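Local coordinates for vitamin B12-binding protein (Vibrio cholerae O395, PDB 5YSC), which binds vitamin B12 in the periplasm and probably delivers it to BtuC of the BtuCDF import transporter, at residues 23-27 / 28-32; 94-98 / 99-103; 143-146 / 147-150. All coordinates share one frame; numbering follows the deposited sequence.

Overall arrangement
The three interactions follow one another along the chain. Interactions 1 and 2 lie at the parallel sheet of strands 43-45, 23-25, 80-83 and 103-105. Interaction 1 is the turn from the inner strand 23-25 into helix 28-36. Interaction 2 is the turn from helix 90-98 to an outermost strand, 103-105. Their centres are about 16 Å apart, and they touch where Leu26 CD1 packs on Leu96 CD1 at 4.2 Å. Interaction 3 ends helix 128-148, which links the two lobes. Its centre lies about 28 Å from that of interaction 1 and about 40 Å from that of interaction 2, across the chain's centre from the latter. Only interaction 1 holds residues of the cobalamin pocket.

Interaction 1 of 3, residues 23-27 / 28-32; sequences IISLA and PHATE
Ser25 OG and Thr31 OG1 share a hydrogen bond of 2.8 Å that joins strand 23-25 to helix 28-36. This is the first strand-to-helix turn of a beta-alpha-beta unit that continues into strand 43-45. Ser25 carries its hydroxyl anti to the backbone N (chi1 166°), which swings OG toward the first helical turn. The same OG accepts a weak bond from Ala27 N. Thr31 OG1 also pairs with Ser50 OG, so the bridge reaches a second loop.

Ala27 is the N-cap residue. Its carbonyl O takes Thr31 N at 3.0 Å, with an N-H...O angle of 147°, the first i to i+4 bond of the helix.

The N-terminal turn also faces the ligand: His29 N donates a hydrogen bond to O44 of cyanocobalamin. Pro28 and His29 both belong to the pocket. His29 NE2 is held by Ser106 OG, and Trp84 meets the imidazole edge-to-face.

Packing inside the turn is small and close. Ala27 CB lies 3.6 Å from Pro28 CD and 4.0 Å from Ala30 CB. Ala30 CB also covers one face of the His29 ring, offset toward its rim. On the same side of that ring, Ala27 CB comes obliquely to His29 ND1, at 3.5 Å.

Interaction 2 of 3, residues 94-98 / 99-103; sequences AKLRQ and LGFTI
Gly100 N donates to Arg97 O at 3.0 Å in the Schellman motif that ends helix 90-98. The second bond of the motif is weak and runs from Phe101 N to Leu96 O at 3.3 Å. Gly100 has a positive phi (87°), a conformation that by itself favours glycine, and there the chain leaves the helix. The Gly100 N-H comes from above the Arg97 carbonyl plane, 61° out of it, and not onto a lone pair. One residue earlier the helical pattern still holds: Leu99 N bonds to Lys95 O at 2.8 Å.

The apolar contacts gather on Leu96, the buried residue of the turn. Its CD2 packs against Phe101 CD2 at 3.9 Å, and the two side chains meet at a slant. The edge of the Phe101 ring, near its plane, also faces Leu96 O. Leu99 CD1 makes a looser contact with Leu96 CD2.

Farther along, Ile103 at the start of strand 103-105 reaches back to the helix. Its CG1 stands anti to the carbonyl carbon (chi1 -60°), and CD1 packs against Leu96 CB at 3.9 Å. The same Ile103 CD1 meets Arg97 CG at 3.6 Å, the two side chains crossing at about a right angle.

The surrounding fold places these groups. Ile73 of helix 70-76 and Ile81 of strand 80-83 pack on Leu96. Ile81 also touches Phe101 and Ile103.

A water extends the cap and ties the last turn to the outgoing chain. Arg97 O therefore receives both this water and Gly100 N. The water donates to Arg97 O at 2.9 Å and to Phe101 O at 2.9 Å.

Interaction 3 of 3, residues 143-146 / 147-150; sequences QDLR and TQYA
Thr147 holds Gln143 O with two hydrogen bonds near the C-terminal end of helix 128-148, the long helix that links the two lobes, as in periplasmic binding proteins of this class. The backbone N donates at 3.0 Å with a nearly straight N-H...O angle of 170°. The hydroxyl OG1 donates at 3.2 Å. The two donors reach the oxygen from opposite faces of the carbonyl plane. Thr147 OG1 sits anti to its carbonyl carbon, beside its own N (chi1 -60°), which turns it toward the preceding turn, where Gln143 O lies. Two further i to i+4 backbone bonds finish the helix. Gln148 N reaches Asp144 O, and Tyr149 N reaches Leu145 O at 3.0 Å. Tyr149 is the first residue to leave helical geometry, yet it keeps this bond.

The apolar contact pairs Leu145 with Tyr149. Their side chains lie side by side and point the same way. Leu145 CD2 meets the ring at its edge, in plane, 3.8 Å from Tyr149 CE2. One face of the ring is covered by Gln148 CG, 4.0 Å above its centre.

Charge is engaged at Arg146, whose NH2 forms a salt bridge with Asp112 at the start of helix 112-122.

Leu145 and Tyr149 face helix 254-267. Leu145 packs on Leu255 and Val258, and Tyr149 on Glu259 and Cys262, so the end of helix 128-148, before strand 155-159, lies against that C-terminal helix.

Interaction 1 of 3, residues 23-27 / 28-32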
loop_
_atom_site.group_PDB
_atom_site.type_symbol
_atom_site.label_atom_id
_atom_site.label_comp_id
_atom_site.label_asym_id
_atom_site.label_seq_id
_atom_site.Cartn_x
_atom_site.Cartn_y
_atom_site.Cartn_z
ATOM N N ILE A 23 9.265 3.705 19.954
ATOM C CA ILE A 23 8.311 3.964 18.875
ATOM C C ILE A 23 7.528 2.689 18.588
ATOM O O ILE A 23 8.088 1.596 18.588
ATOM C CB ILE A 23 9.035 4.486 17.614
ATOM C CG1 ILE A 23 9.843 5.735 17.953
ATOM C CG2 ILE A 23 8.045 4.884 16.524
ATOM C CD1 ILE A 23 10.654 6.299 16.788
ATOM N N ILE A 24 6.225 2.821 18.345
ATOM C CA ILE A 24 5.393 1.678 17.972
ATOM C C ILE A 24 4.773 1.968 16.621
ATOM O O ILE A 24 4.284 3.073 16.392
ATOM C CB ILE A 24 4.313 1.411 19.027
ATOM C CG1 ILE A 24 4.978 0.859 20.297
ATOM C CG2 ILE A 24 3.241 0.432 18.517
ATOM C CD1 ILE A 24 3.985 0.552 21.420
ATOM N N SER A 25 4.805 0.976 15.727
ATOM C CA SER A 25 4.172 1.048 14.412
ATOM C C SER A 25 2.967 0.124 14.382
ATOM O O SER A 25 3.063 -1.056 14.760
ATOM C CB SER A 25 5.140 0.633 13.307
ATOM O OG SER A 25 4.426 0.398 12.121
ATOM N N LEU A 26 1.860 0.648 13.885
ATOM C CA LEU A 26 0.621 -0.117 13.814
ATOM C C LEU A 26 0.297 -0.627 12.407
ATOM O O LEU A 26 -0.840 -1.034 12.165
ATOM C CB LEU A 26 -0.533 0.720 14.352
ATOM C CG LEU A 26 -0.372 1.237 15.788
ATOM C CD1 LEU A 26 -1.603 2.052 16.166
ATOM C CD2 LEU A 26 -0.166 0.112 16.802
ATOM N N ALA A 27 1.255 -0.599 11.465
ATOM C CA ALA A 27 0.974 -1.091 10.114
ATOM C C ALA A 27 2.260 -1.530 9.414
ATOM O O ALA A 27 3.327 -0.981 9.689
ATOM C CB ALA A 27 0.268 -0.038 9.252
ATOM N N PRO A 28 2.177 -2.506 8.502
ATOM C CA PRO A 28 3.371 -2.876 7.717
ATOM C C PRO A 28 3.983 -1.702 6.992
ATOM O O PRO A 28 5.214 -1.552 7.000
ATOM C CB PRO A 28 2.826 -3.917 6.745
ATOM C CG PRO A 28 1.680 -4.555 7.459
ATOM C CD PRO A 28 1.014 -3.364 8.196
ATOM N N HIS A 29 3.172 -0.876 6.334
ATOM C CA HIS A 29 3.747 0.260 5.622
ATOM C C HIS A 29 4.383 1.223 6.596
ATOM O O HIS A 29 5.434 1.806 6.310
ATOM C CB HIS A 29 2.703 0.991 4.780
ATOM C CG HIS A 29 1.997 2.095 5.529
ATOM N ND1 HIS A 29 0.954 1.862 6.400
ATOM C CD2 HIS A 29 2.261 3.422 5.598
ATOM C CE1 HIS A 29 0.595 3.001 6.960
ATOM N NE2 HIS A 29 1.359 3.961 6.476
ATOM N N ALA A 30 3.768 1.381 7.776
ATOM C CA ALA A 30 4.293 2.328 8.746
ATOM C C ALA A 30 5.660 1.896 9.270
ATOM O O ALA A 30 6.503 2.752 9.600
ATOM C CB ALA A 30 3.290 2.489 9.874
ATOM N N THR A 31 5.900 0.593 9.325
ATOM C CA THR A 31 7.190 0.080 9.710
ATOM C C THR A 31 8.218 0.373 8.628
ATOM O O THR A 31 9.337 0.809 8.935
ATOM C CB THR A 31 7.063 -1.413 9.991
ATOM O OG1 THR A 31 6.161 -1.583 11.088
ATOM C CG2 THR A 31 8.408 -2.047 10.298
ATOM N N GLU A 32 7.846 0.196 7.367
ATOM C CA GLU A 32 8.792 0.540 6.308
ATOM C C GLU A 32 9.165 2.023 6.364
ATOM O O GLU A 32 10.342 2.388 6.263
ATOM C CB GLU A 32 8.240 0.152 4.921
ATOM C CG GLU A 32 8.021 -1.378 4.755
ATOM C CD GLU A 32 7.945 -1.873 3.334
ATOM O OE1 GLU A 32 8.718 -1.395 2.473
ATOM O OE2 GLU A 32 7.111 -2.778 3.078
#

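Interaction 2 of 3, residues 94-98 / 99-103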
loop_
_atom_site.group_PDB
_atom_site.type_symbol
_atom_site.label_atom_id
_atom_site.label_comp_id
_atom_site.label_asym_id
_atom_site.label_seq_id
_atom_site.Cartn_x
_atom_site.Cartn_y
_atom_site.Cartn_z
ATOM N N ALA A 94 -8.873 5.841 18.764
ATOM C CA ALA A 94 -9.451 6.874 19.610
ATOM C C ALA A 94 -9.055 6.640 21.059
ATOM O O ALA A 94 -8.678 7.580 21.773
ATOM C CB ALA A 94 -10.980 6.911 19.454
ATOM N N LYS A 95 -9.093 5.380 21.504
ATOM C CA LYS A 95 -8.653 5.067 22.866
ATOM C C LYS A 95 -7.225 5.533 23.088
ATOM O O LYS A 95 -6.915 6.167 24.103
ATOM C CB LYS A 95 -8.765 3.566 23.143
ATOM C CG LYS A 95 -9.817 3.172 24.164
ATOM C CD LYS A 95 -10.789 2.141 23.630
ATOM C CE LYS A 95 -10.217 0.742 23.667
ATOM N NZ LYS A 95 -10.867 -0.263 22.733
ATOM N N LEU A 96 -6.329 5.217 22.143
ATOM C CA LEU A 96 -4.935 5.631 22.281
ATOM C C LEU A 96 -4.812 7.147 22.359
ATOM O O LEU A 96 -3.968 7.673 23.105
ATOM C CB LEU A 96 -4.113 5.079 21.108
ATOM C CG LEU A 96 -3.905 3.571 21.145
ATOM C CD1 LEU A 96 -3.183 3.150 19.853
ATOM C CD2 LEU A 96 -3.140 3.126 22.379
ATOM N N ARG A 97 -5.605 7.866 21.563
ATOM C CA ARG A 97 -5.593 9.317 21.643
ATOM C C ARG A 97 -6.084 9.761 23.015
ATOM O O ARG A 97 -5.498 10.650 23.636
ATOM C CB ARG A 97 -6.458 9.932 20.541
ATOM C CG ARG A 97 -5.880 9.816 19.132
ATOM C CD ARG A 97 -6.593 10.712 18.094
ATOM N NE ARG A 97 -7.998 10.366 17.884
ATOM C CZ ARG A 97 -8.428 9.417 17.049
ATOM N NH1 ARG A 97 -7.550 8.692 16.335
ATOM N NH2 ARG A 97 -9.740 9.188 16.915
ATOM N N GLN A 98 -7.144 9.125 23.515
ATOM C CA GLN A 98 -7.714 9.549 24.791
ATOM C C GLN A 98 -6.764 9.241 25.934
ATOM O O GLN A 98 -6.752 9.956 26.943
ATOM C CB GLN A 98 -9.104 8.906 24.980
ATOM C CG GLN A 98 -10.260 9.863 24.532
ATOM C CD GLN A 98 -11.598 9.168 24.194
ATOM O OE1 GLN A 98 -11.704 7.933 24.194
ATOM N NE2 GLN A 98 -12.619 9.983 23.897
ATOM N N LEU A 99 -5.925 8.222 25.772
ATOM C CA LEU A 99 -4.926 7.874 26.767
ATOM C C LEU A 99 -3.733 8.815 26.763
ATOM O O LEU A 99 -2.857 8.657 27.616
ATOM C CB LEU A 99 -4.447 6.450 26.535
ATOM C CG LEU A 99 -5.388 5.333 26.974
ATOM C CD1 LEU A 99 -4.887 3.980 26.436
ATOM C CD2 LEU A 99 -5.450 5.317 28.479
ATOM N N GLY A 100 -3.672 9.763 25.819
ATOM C CA GLY A 100 -2.654 10.780 25.802
ATOM C C GLY A 100 -1.364 10.414 25.106
ATOM O O GLY A 100 -0.348 11.073 25.339
ATOM N N PHE A 101 -1.365 9.398 24.254
ATOM C CA PHE A 101 -0.157 9.068 23.507
ATOM C C PHE A 101 0.083 10.043 22.357
ATOM O O PHE A 101 -0.843 10.566 21.725
ATOM C CB PHE A 101 -0.236 7.649 22.961
ATOM C CG PHE A 101 -0.129 6.606 24.007
ATOM C CD1 PHE A 101 1.067 6.388 24.641
ATOM C CD2 PHE A 101 -1.224 5.837 24.357
ATOM C CE1 PHE A 101 1.189 5.432 25.597
ATOM C CE2 PHE A 101 -1.116 4.857 25.328
ATOM C CZ PHE A 101 0.103 4.661 25.952
ATOM N N THR A 102 1.362 10.291 22.086
ATOM C CA THR A 102 1.721 11.085 20.933
ATOM C C THR A 102 1.598 10.175 19.718
ATOM O O THR A 102 2.248 9.125 19.658
ATOM C CB THR A 102 3.126 11.652 21.070
ATOM O OG1 THR A 102 3.174 12.505 22.222
ATOM C CG2 THR A 102 3.475 12.470 19.857
ATOM N N ILE A 103 0.736 10.559 18.785
ATOM C CA ILE A 103 0.413 9.726 17.641
ATOM C C ILE A 103 0.612 10.505 16.360
ATOM O O ILE A 103 0.047 11.593 16.179
ATOM C CB ILE A 103 -1.032 9.202 17.701
ATOM C CG1 ILE A 103 -1.240 8.377 18.959
ATOM C CG2 ILE A 103 -1.340 8.354 16.455
ATOM C CD1 ILE A 103 -2.671 8.261 19.381
HETATM O O HOH W 1 -3.188 12.034 22.481
#

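Interaction 3 of 3, residues 143-146 / 147-150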
loop_
_atom_site.group_PDB
_atom_site.type_symbol
_atom_site.label_atom_id
_atom_site.label_comp_id
_atom_site.label_asym_id
_atom_site.label_seq_id
_atom_site.Cartn_x
_atom_site.Cartn_y
_atom_site.Cartn_z
ATOM N N GLN A 143 9.419 11.740 -9.540
ATOM C CA GLN A 143 9.471 12.659 -10.671
ATOM C C GLN A 143 9.960 11.941 -11.921
ATOM O O GLN A 143 9.391 12.097 -13.010
ATOM C CB GLN A 143 10.385 13.830 -10.327
ATOM C CG GLN A 143 10.708 14.772 -11.471
ATOM C CD GLN A 143 9.489 15.418 -12.081
ATOM O OE1 GLN A 143 8.458 15.605 -11.424
ATOM N NE2 GLN A 143 9.600 15.772 -13.357
ATOM N N ASP A 144 11.014 11.147 -11.775
ATOM C CA ASP A 144 11.517 10.404 -12.922
ATOM C C ASP A 144 10.440 9.492 -13.484
ATOM O O ASP A 144 10.247 9.418 -14.702
ATOM C CB ASP A 144 12.748 9.591 -12.521
ATOM C CG ASP A 144 13.950 10.452 -12.175
ATOM O OD1 ASP A 144 13.997 11.630 -12.604
ATOM O OD2 ASP A 144 14.841 9.949 -11.452
ATOM N N LEU A 145 9.727 8.776 -12.608
ATOM C CA LEU A 145 8.710 7.855 -13.092
ATOM C C LEU A 145 7.565 8.588 -13.774
ATOM O O LEU A 145 7.043 8.116 -14.790
ATOM C CB LEU A 145 8.196 7.002 -11.946
ATOM C CG LEU A 145 9.191 6.003 -11.386
ATOM C CD1 LEU A 145 8.704 5.480 -10.027
ATOM C CD2 LEU A 145 9.394 4.849 -12.381
ATOM N N ARG A 146 7.127 9.724 -13.215
ATOM C CA ARG A 146 6.044 10.466 -13.846
ATOM C C ARG A 146 6.449 10.871 -15.260
ATOM O O ARG A 146 5.686 10.696 -16.212
ATOM C CB ARG A 146 5.675 11.687 -12.987
ATOM C CG ARG A 146 4.958 11.346 -11.663
ATOM C CD ARG A 146 4.670 12.570 -10.787
ATOM N NE ARG A 146 3.609 12.266 -9.824
ATOM C CZ ARG A 146 3.531 12.756 -8.592
ATOM N NH1 ARG A 146 4.428 13.629 -8.162
ATOM N NH2 ARG A 146 2.531 12.382 -7.809
ATOM N N THR A 147 7.679 11.357 -15.419
ATOM C CA THR A 147 8.167 11.709 -16.749
ATOM C C THR A 147 8.190 10.484 -17.655
ATOM O O THR A 147 7.671 10.510 -18.775
ATOM C CB THR A 147 9.563 12.324 -16.635
ATOM O OG1 THR A 147 9.511 13.520 -15.826
ATOM C CG2 THR A 147 10.120 12.646 -18.026
ATOM N N GLN A 148 8.756 9.386 -17.164
ATOM C CA GLN A 148 9.018 8.232 -18.015
ATOM C C GLN A 148 7.741 7.585 -18.526
ATOM O O GLN A 148 7.729 7.034 -19.633
ATOM C CB GLN A 148 9.857 7.205 -17.246
ATOM C CG GLN A 148 10.160 5.918 -18.013
ATOM C CD GLN A 148 11.062 4.994 -17.222
ATOM O OE1 GLN A 148 11.651 5.391 -16.215
ATOM N NE2 GLN A 148 11.165 3.753 -17.664
ATOM N N TYR A 149 6.669 7.607 -17.742
ATOM C CA TYR A 149 5.460 6.848 -18.068
ATOM C C TYR A 149 4.301 7.760 -18.449
ATOM O O TYR A 149 3.127 7.389 -18.323
ATOM C CB TYR A 149 5.073 5.923 -16.912
ATOM C CG TYR A 149 6.048 4.795 -16.805
ATOM C CD1 TYR A 149 6.180 3.892 -17.843
ATOM C CD2 TYR A 149 6.892 4.675 -15.711
ATOM C CE1 TYR A 149 7.105 2.866 -17.787
ATOM C CE2 TYR A 149 7.819 3.651 -15.640
ATOM C CZ TYR A 149 7.910 2.749 -16.688
ATOM O OH TYR A 149 8.824 1.724 -16.625
ATOM N N ALA A 150 4.629 8.955 -18.935
ATOM C CA ALA A 150 3.598 9.876 -19.390
ATOM C C ALA A 150 2.921 9.342 -20.643
ATOM O O ALA A 150 1.686 9.350 -20.753
ATOM C CB ALA A 150 4.231 11.241 -19.643
#